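Local coordinates for WbbM protein (Klebsiella pneumoniae, PDB 6U4B) that acts as a bifunctional O-antigen polymerase, with a glycosyltransferase family 8 region that holds magnesium and probably transfers sugars, at residues N426-V431 / I477-K482; S448-M453 / K498-W503; L463-P468 / I509-F514. All coordinates share one frame; numbering follows the deposited sequence.

Contact 1 (N426-V431 / I477-K482); sequences NLVAAV and IVFNVK
Asn480 ND2 donates to Asn426 O over 2.9 Å, and the backbone N of Asn480 donates to Leu427 O over 2.9 Å. ND2 approaches nearly along the C=O axis of Asn426. Asn426 O lies 21° out of the Asn480 amide plane, and the bond is bent, 144° at the hydrogen. CG stands anti to the backbone N (chi1 -172°), which carries the amide out to the Asn426 carbonyl, ND2 ahead of its oxygen. The other end of the same amide is also used: Asn480 OD1 accepts from Gln483 N as the N-cap of helix 481-487. One side chain thus ties the approach to strand 428-432 to the start of a helix. The amide of Asn426 itself leads away and donates to Thr519. Ahead of Asn480 the chain is strand 477-479, antiparallel to strand 428-432. Ala429 and Val478 form a hydrogen-bonded pair, with Ala429 N 3.0 Å from Val478 O and Val478 N 2.9 Å from Ala429 O. This belongs to the central sheet of the GT-A-type fold expected for family 8. Strand 477-479 is also antiparallel to its other neighbour, 402-405. That strand leads into the DxD residues Asp406 and Asp408, which bind magnesium. On one face Val428 meets Ile477, CG1 to CG2 at 3.6 Å. Ile477 CG2 is anti to its backbone N, which turns this methyl toward the valine. Phe479 shares that face, and Val428 CG1 comes to its ring only at 4.5 Å, to CD2. The opposite face holds Ala429 and Val478, whose CB atoms are 3.9 Å apart. Val478 also packs on Val403 there.

Contact 2 (S448-M453 / K498-W503); sequences SDDGVM and KAKKYW
A type I beta turn, Ser448 to Gly451, sits against the chain that leaves helix 489-499, and its two acidic residues meet Lys500 and Lys501. Asp449 points at the backbone. Its OD2 accepts from Lys501 N at 2.5 Å, a length so short that the exact value is doubtful. The N-H comes from above the carboxylate plane, 42° out of it, and the bond is almost straight at hydrogen. OD2 also lies 3.3 Å from Lys501 CB, so this oxygen rests against the root of the lysine side chain. The amine of Lys501 takes another course, and its NZ stays 6.1 Å from Asp449 OD2. In return Asp449 N donates to Lys501 O, a weak bond of 3.3 Å. Ser448 packs its CB against the same carbonyl, 3.4 Å from Lys501 O. This surface contact joins the loop between helices 434-441 and 455-461 to the chain after helix 489-499, in the family 8 glycosyltransferase region and away from the magnesium site. The turn is braced from within by an ST turn, in which Ser448 OG accepts from Asp450 N at 3.2 Å. Asp450 also forms a salt bridge with Lys500. Lys500 NZ lies 2.8 Å from Asp450 OD1, on the syn lone pair, with a weak bond to OD2. The lysine chain bends at its third torsion (chi3 70°) and crosses the aspartate at about a right angle. Asp450 OD1 has a second partner in Thr462 OG1. Tyr458 of helix 455-461 packs on Ser448 and Tyr502, and its OH accepts from Trp503 N.

Contact 3 (L463-P468 / I509-F514); sequences LNMNNP and IMNKVF
Leu463 and Asn464, where the chain turns out of helix 455-461, meet Lys512 in the last turn of helix 505-513. Asn464 has left-handed backbone angles, with positive phi, as is common just after a helix end. The Lys512 chain runs extended past the carbonyl of Leu463, with CG anti to its own backbone N (chi1 166°). CB and CG both lie 3.5 Å from Leu463 O. Only the last torsion bends (chi4 57°), and this swings the amine to Asn464. There NZ donates to Asn464 OD1 over 2.9 Å, tilted 20° from the carbonyl plane. The two side chains lie alongside and point the same way. Further along, Met465 crosses Asn511 obliquely. Its SD comes 3.9 Å from Asn511 O and 4.1 Å from Asn511 CB. The Asn511 amide is held by other groups: OD1 accepts from Phe472 N, and ND2 donates to Gln507 O. Leu463 CD1 touches Asn511 CB. A water bridges the backbones, its oxygen 2.9 Å from Leu463 O and 2.6 Å from Lys512 O.

From the N terminus, the first halves come in the order 426-431, 448-453 and 463-468. Their partners follow in the same order, so every pair of contacts crosses and none nests. Contact 1 closes its loop at strand 477-479, inside the central sheet. Contact 2 closes the next just past the end of helix 489-499, on the surface. Contact 3 closes the last at the end of helix 505-513. Contact 3 touches both others. Phe514 packs on Leu427 and Val428, and Met510 on Ile477 and Phe479, joining helix 505-513 to the sheet. Tyr502 lies against Leu463 and Ile509. Contacts 1 and 2 do not touch.

Contact 1 (N426-V431 / I477-K482)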
# COMPACT_ATOMS: atom_id res chain seq x y z
N ASN A 426 8.16 11.46 41.10
CA ASN A 426 9.35 11.12 40.35
C ASN A 426 9.49 12.05 39.15
O ASN A 426 8.50 12.55 38.61
CB ASN A 426 9.31 9.66 39.88
CG ASN A 426 9.68 8.69 40.98
OD1 ASN A 426 10.27 9.07 41.99
ND2 ASN A 426 9.36 7.41 40.78
N LEU A 427 10.73 12.29 38.74
CA LEU A 427 10.97 13.25 37.68
C LEU A 427 10.78 12.65 36.30
O LEU A 427 10.35 13.35 35.38
CB LEU A 427 12.38 13.84 37.82
CG LEU A 427 12.61 14.59 39.13
CD1 LEU A 427 14.01 15.18 39.18
CD2 LEU A 427 11.55 15.67 39.32
N VAL A 428 11.09 11.36 36.13
CA VAL A 428 10.97 10.69 34.84
C VAL A 428 10.53 9.24 35.04
O VAL A 428 10.61 8.68 36.13
CB VAL A 428 12.29 10.71 34.04
CG1 VAL A 428 12.64 12.11 33.58
CG2 VAL A 428 13.42 10.10 34.86
N ALA A 429 10.06 8.66 33.94
CA ALA A 429 9.88 7.22 33.82
C ALA A 429 10.71 6.76 32.62
O ALA A 429 10.67 7.40 31.57
CB ALA A 429 8.41 6.84 33.64
N ALA A 430 11.46 5.67 32.80
CA ALA A 430 12.38 5.22 31.76
C ALA A 430 12.67 3.74 31.97
O ALA A 430 12.30 3.15 32.98
CB ALA A 430 13.67 6.04 31.77
N VAL A 431 13.34 3.15 30.98
CA VAL A 431 13.68 1.74 30.99
C VAL A 431 15.10 1.58 31.50
O VAL A 431 16.01 2.31 31.07
CB VAL A 431 13.52 1.11 29.60
CG1 VAL A 431 13.84 -0.37 29.64
CG2 VAL A 431 12.11 1.34 29.08
N ILE A 477 11.64 8.34 27.35
CA ILE A 477 11.54 8.96 28.66
C ILE A 477 10.19 9.65 28.78
O ILE A 477 9.82 10.45 27.92
CB ILE A 477 12.66 9.99 28.91
CG1 ILE A 477 14.04 9.38 28.66
CG2 ILE A 477 12.57 10.54 30.32
CD1 ILE A 477 15.17 10.40 28.71
N VAL A 478 9.46 9.36 29.86
CA VAL A 478 8.27 10.12 30.22
C VAL A 478 8.72 11.23 31.16
O VAL A 478 9.09 10.97 32.31
CB VAL A 478 7.20 9.24 30.86
CG1 VAL A 478 5.96 10.08 31.15
CG2 VAL A 478 6.86 8.07 29.95
N PHE A 479 8.68 12.47 30.68
CA PHE A 479 9.06 13.61 31.50
C PHE A 479 7.89 14.03 32.37
O PHE A 479 6.79 14.28 31.87
CB PHE A 479 9.51 14.78 30.62
CG PHE A 479 10.90 14.63 30.07
CD1 PHE A 479 11.16 13.77 29.01
CD2 PHE A 479 11.95 15.36 30.60
CE1 PHE A 479 12.43 13.64 28.51
CE2 PHE A 479 13.23 15.23 30.10
CZ PHE A 479 13.47 14.37 29.05
N ASN A 480 8.12 14.11 33.68
CA ASN A 480 7.17 14.73 34.60
C ASN A 480 7.47 16.22 34.63
O ASN A 480 8.09 16.75 35.55
CB ASN A 480 7.27 14.10 35.99
CG ASN A 480 6.17 14.58 36.93
OD1 ASN A 480 5.47 15.55 36.64
ND2 ASN A 480 6.02 13.90 38.06
N VAL A 481 7.02 16.90 33.57
CA VAL A 481 7.36 18.31 33.39
C VAL A 481 6.84 19.15 34.54
O VAL A 481 7.54 20.04 35.04
CB VAL A 481 6.84 18.81 32.03
CG1 VAL A 481 7.15 20.29 31.85
CG2 VAL A 481 7.44 18.00 30.89
N LYS A 482 5.60 18.89 34.98
CA LYS A 482 5.02 19.68 36.06
C LYS A 482 5.88 19.63 37.31
O LYS A 482 6.07 20.65 37.99
CB LYS A 482 3.60 19.19 36.37
CG LYS A 482 3.03 19.78 37.65
CD LYS A 482 1.60 20.28 37.47
CE LYS A 482 0.63 19.13 37.28
NZ LYS A 482 -0.78 19.62 37.23

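Contact 2 (S448-M453 / K498-W503)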
# COMPACT_ATOMS: atom_id res chain seq x y z
N SER A 448 35.73 10.31 30.29
CA SER A 448 35.12 11.61 30.57
C SER A 448 36.23 12.56 31.01
O SER A 448 37.42 12.25 30.91
CB SER A 448 34.02 11.49 31.62
OG SER A 448 34.57 11.23 32.90
N ASP A 449 35.83 13.73 31.52
CA ASP A 449 36.80 14.68 32.05
C ASP A 449 37.46 14.18 33.32
O ASP A 449 38.51 14.71 33.70
CB ASP A 449 36.13 16.03 32.30
CG ASP A 449 35.88 16.81 31.03
OD1 ASP A 449 36.65 16.64 30.06
OD2 ASP A 449 34.91 17.60 30.99
N ASP A 450 36.88 13.19 34.00
CA ASP A 450 37.45 12.64 35.21
C ASP A 450 38.42 11.49 34.94
O ASP A 450 38.81 10.79 35.88
CB ASP A 450 36.35 12.17 36.16
CG ASP A 450 35.48 13.30 36.66
OD1 ASP A 450 34.25 13.11 36.77
OD2 ASP A 450 36.02 14.40 36.92
N GLY A 451 38.82 11.29 33.69
CA GLY A 451 39.82 10.28 33.37
C GLY A 451 39.25 9.03 32.74
O GLY A 451 38.37 9.09 31.88
N VAL A 452 39.77 7.87 33.15
CA VAL A 452 39.32 6.57 32.66
C VAL A 452 39.22 5.62 33.84
O VAL A 452 40.21 5.41 34.55
CB VAL A 452 40.27 5.99 31.59
CG1 VAL A 452 39.93 4.54 31.31
CG2 VAL A 452 40.19 6.81 30.31
N MET A 453 38.04 5.06 34.06
CA MET A 453 37.79 4.18 35.19
C MET A 453 36.74 3.17 34.80
O MET A 453 36.03 3.36 33.80
CB MET A 453 37.35 4.98 36.42
CG MET A 453 36.42 6.14 36.11
SD MET A 453 36.05 7.14 37.56
CE MET A 453 35.54 8.67 36.80
N LYS A 498 27.28 22.37 32.44
CA LYS A 498 28.44 23.25 32.46
C LYS A 498 29.66 22.58 33.07
O LYS A 498 30.79 22.81 32.62
CB LYS A 498 28.14 24.51 33.26
CG LYS A 498 26.95 25.32 32.81
CD LYS A 498 26.90 26.62 33.58
CE LYS A 498 28.23 27.34 33.52
NZ LYS A 498 28.33 28.43 34.52
N ALA A 499 29.46 21.75 34.09
CA ALA A 499 30.54 21.39 34.99
C ALA A 499 31.63 20.58 34.29
O ALA A 499 32.82 20.83 34.51
CB ALA A 499 29.99 20.61 36.19
N LYS A 500 31.24 19.62 33.45
CA LYS A 500 32.22 18.75 32.83
C LYS A 500 31.56 18.01 31.67
O LYS A 500 30.34 18.06 31.49
CB LYS A 500 32.82 17.75 33.84
CG LYS A 500 31.77 16.94 34.58
CD LYS A 500 32.41 15.94 35.54
CE LYS A 500 33.07 16.64 36.72
NZ LYS A 500 33.58 15.67 37.73
N LYS A 501 32.39 17.34 30.87
CA LYS A 501 31.91 16.50 29.79
C LYS A 501 31.79 15.07 30.27
O LYS A 501 32.67 14.56 30.98
CB LYS A 501 32.85 16.59 28.59
CG LYS A 501 33.06 18.01 28.10
CD LYS A 501 32.94 18.11 26.60
CE LYS A 501 32.59 19.53 26.19
NZ LYS A 501 31.24 19.91 26.69
N TYR A 502 30.69 14.43 29.91
CA TYR A 502 30.32 13.12 30.44
C TYR A 502 30.43 12.04 29.38
O TYR A 502 30.34 12.30 28.17
CB TYR A 502 28.91 13.15 31.03
CG TYR A 502 28.76 14.13 32.17
CD1 TYR A 502 29.06 13.74 33.48
CD2 TYR A 502 28.35 15.43 31.95
CE1 TYR A 502 28.94 14.63 34.52
CE2 TYR A 502 28.22 16.33 33.00
CZ TYR A 502 28.52 15.92 34.28
OH TYR A 502 28.40 16.81 35.33
N TRP A 503 30.60 10.80 29.85
CA TRP A 503 30.83 9.67 28.96
C TRP A 503 29.71 9.52 27.95
O TRP A 503 29.95 9.47 26.74
CB TRP A 503 31.00 8.40 29.79
CG TRP A 503 31.45 7.20 29.01
CD1 TRP A 503 32.04 7.20 27.79
CD2 TRP A 503 31.34 5.83 29.41
NE1 TRP A 503 32.31 5.91 27.39
CE2 TRP A 503 31.89 5.05 28.37
CE3 TRP A 503 30.82 5.18 30.54
CZ2 TRP A 503 31.94 3.66 28.43
CZ3 TRP A 503 30.88 3.80 30.59
CH2 TRP A 503 31.43 3.06 29.54

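Contact 3 (L463-P468 / I509-F514)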
# COMPACT_ATOMS: atom_id res chain seq x y z
N LEU A 463 28.72 10.29 38.57
CA LEU A 463 27.28 10.48 38.49
C LEU A 463 26.61 10.49 39.86
O LEU A 463 25.41 10.77 39.94
CB LEU A 463 26.65 9.40 37.60
CG LEU A 463 27.17 9.32 36.16
CD1 LEU A 463 26.17 8.59 35.27
CD2 LEU A 463 27.49 10.70 35.59
N ASN A 464 27.36 10.20 40.93
CA ASN A 464 26.84 10.24 42.30
C ASN A 464 25.59 9.37 42.45
O ASN A 464 24.59 9.77 43.05
CB ASN A 464 26.56 11.67 42.74
CG ASN A 464 27.78 12.56 42.65
OD1 ASN A 464 27.83 13.49 41.85
ND2 ASN A 464 28.78 12.27 43.47
N MET A 465 25.65 8.16 41.90
CA MET A 465 24.59 7.17 42.02
C MET A 465 25.06 6.10 43.00
O MET A 465 25.98 5.34 42.69
CB MET A 465 24.24 6.57 40.66
CG MET A 465 23.77 7.58 39.63
SD MET A 465 23.16 6.81 38.12
CE MET A 465 24.67 6.14 37.45
N ASN A 466 24.44 6.04 44.18
CA ASN A 466 24.85 5.03 45.16
C ASN A 466 24.63 3.62 44.63
O ASN A 466 25.39 2.71 44.95
CB ASN A 466 24.11 5.24 46.49
CG ASN A 466 22.68 4.74 46.46
OD1 ASN A 466 21.76 5.50 46.17
ND2 ASN A 466 22.49 3.46 46.80
N ASN A 467 23.62 3.44 43.78
CA ASN A 467 23.35 2.14 43.16
C ASN A 467 23.48 2.26 41.64
O ASN A 467 22.52 2.67 40.96
CB ASN A 467 21.96 1.64 43.55
CG ASN A 467 21.67 0.25 43.03
OD1 ASN A 467 22.57 -0.45 42.56
ND2 ASN A 467 20.42 -0.16 43.12
N PRO A 468 24.64 1.92 41.07
CA PRO A 468 24.80 2.00 39.61
C PRO A 468 23.80 1.17 38.83
O PRO A 468 23.64 1.38 37.62
CB PRO A 468 26.23 1.49 39.38
CG PRO A 468 26.92 1.64 40.72
CD PRO A 468 25.85 1.44 41.75
N ILE A 509 24.04 13.01 32.20
CA ILE A 509 23.57 14.17 32.94
C ILE A 509 22.21 13.89 33.56
O ILE A 509 21.97 14.21 34.74
CB ILE A 509 23.52 15.40 32.01
CG1 ILE A 509 24.93 15.82 31.60
CG2 ILE A 509 22.78 16.55 32.68
CD1 ILE A 509 24.97 16.93 30.57
N MET A 510 21.30 13.28 32.80
CA MET A 510 19.97 13.00 33.31
C MET A 510 19.98 11.88 34.35
O MET A 510 19.19 11.92 35.30
CB MET A 510 19.02 12.66 32.16
CG MET A 510 18.71 13.84 31.25
SD MET A 510 17.51 13.47 29.96
CE MET A 510 18.46 12.38 28.90
N ASN A 511 20.85 10.88 34.19
CA ASN A 511 20.96 9.85 35.21
C ASN A 511 21.44 10.43 36.53
O ASN A 511 20.99 10.02 37.61
CB ASN A 511 21.91 8.75 34.74
CG ASN A 511 21.17 7.56 34.13
OD1 ASN A 511 20.70 6.69 34.85
ND2 ASN A 511 21.07 7.54 32.81
N LYS A 512 22.35 11.41 36.48
CA LYS A 512 22.84 12.04 37.70
C LYS A 512 21.76 12.92 38.33
O LYS A 512 21.51 12.83 39.54
CB LYS A 512 24.10 12.86 37.39
CG LYS A 512 24.51 13.83 38.50
CD LYS A 512 25.90 14.40 38.24
CE LYS A 512 26.16 15.64 39.09
NZ LYS A 512 26.01 15.39 40.55
N VAL A 513 21.10 13.75 37.53
CA VAL A 513 20.14 14.70 38.09
C VAL A 513 18.86 13.99 38.51
O VAL A 513 18.23 14.38 39.51
CB VAL A 513 19.87 15.84 37.08
CG1 VAL A 513 18.75 16.74 37.58
CG2 VAL A 513 21.14 16.65 36.86
N PHE A 514 18.45 12.95 37.80
CA PHE A 514 17.20 12.26 38.10
C PHE A 514 17.38 11.07 39.03
O PHE A 514 16.42 10.33 39.25
CB PHE A 514 16.51 11.80 36.81
CG PHE A 514 16.28 12.90 35.80
CD1 PHE A 514 16.22 14.23 36.19
CD2 PHE A 514 16.13 12.59 34.45
CE1 PHE A 514 16.02 15.23 35.26
CE2 PHE A 514 15.93 13.59 33.52
CZ PHE A 514 15.87 14.91 33.92
O HOH W 1 23.12 11.91 41.38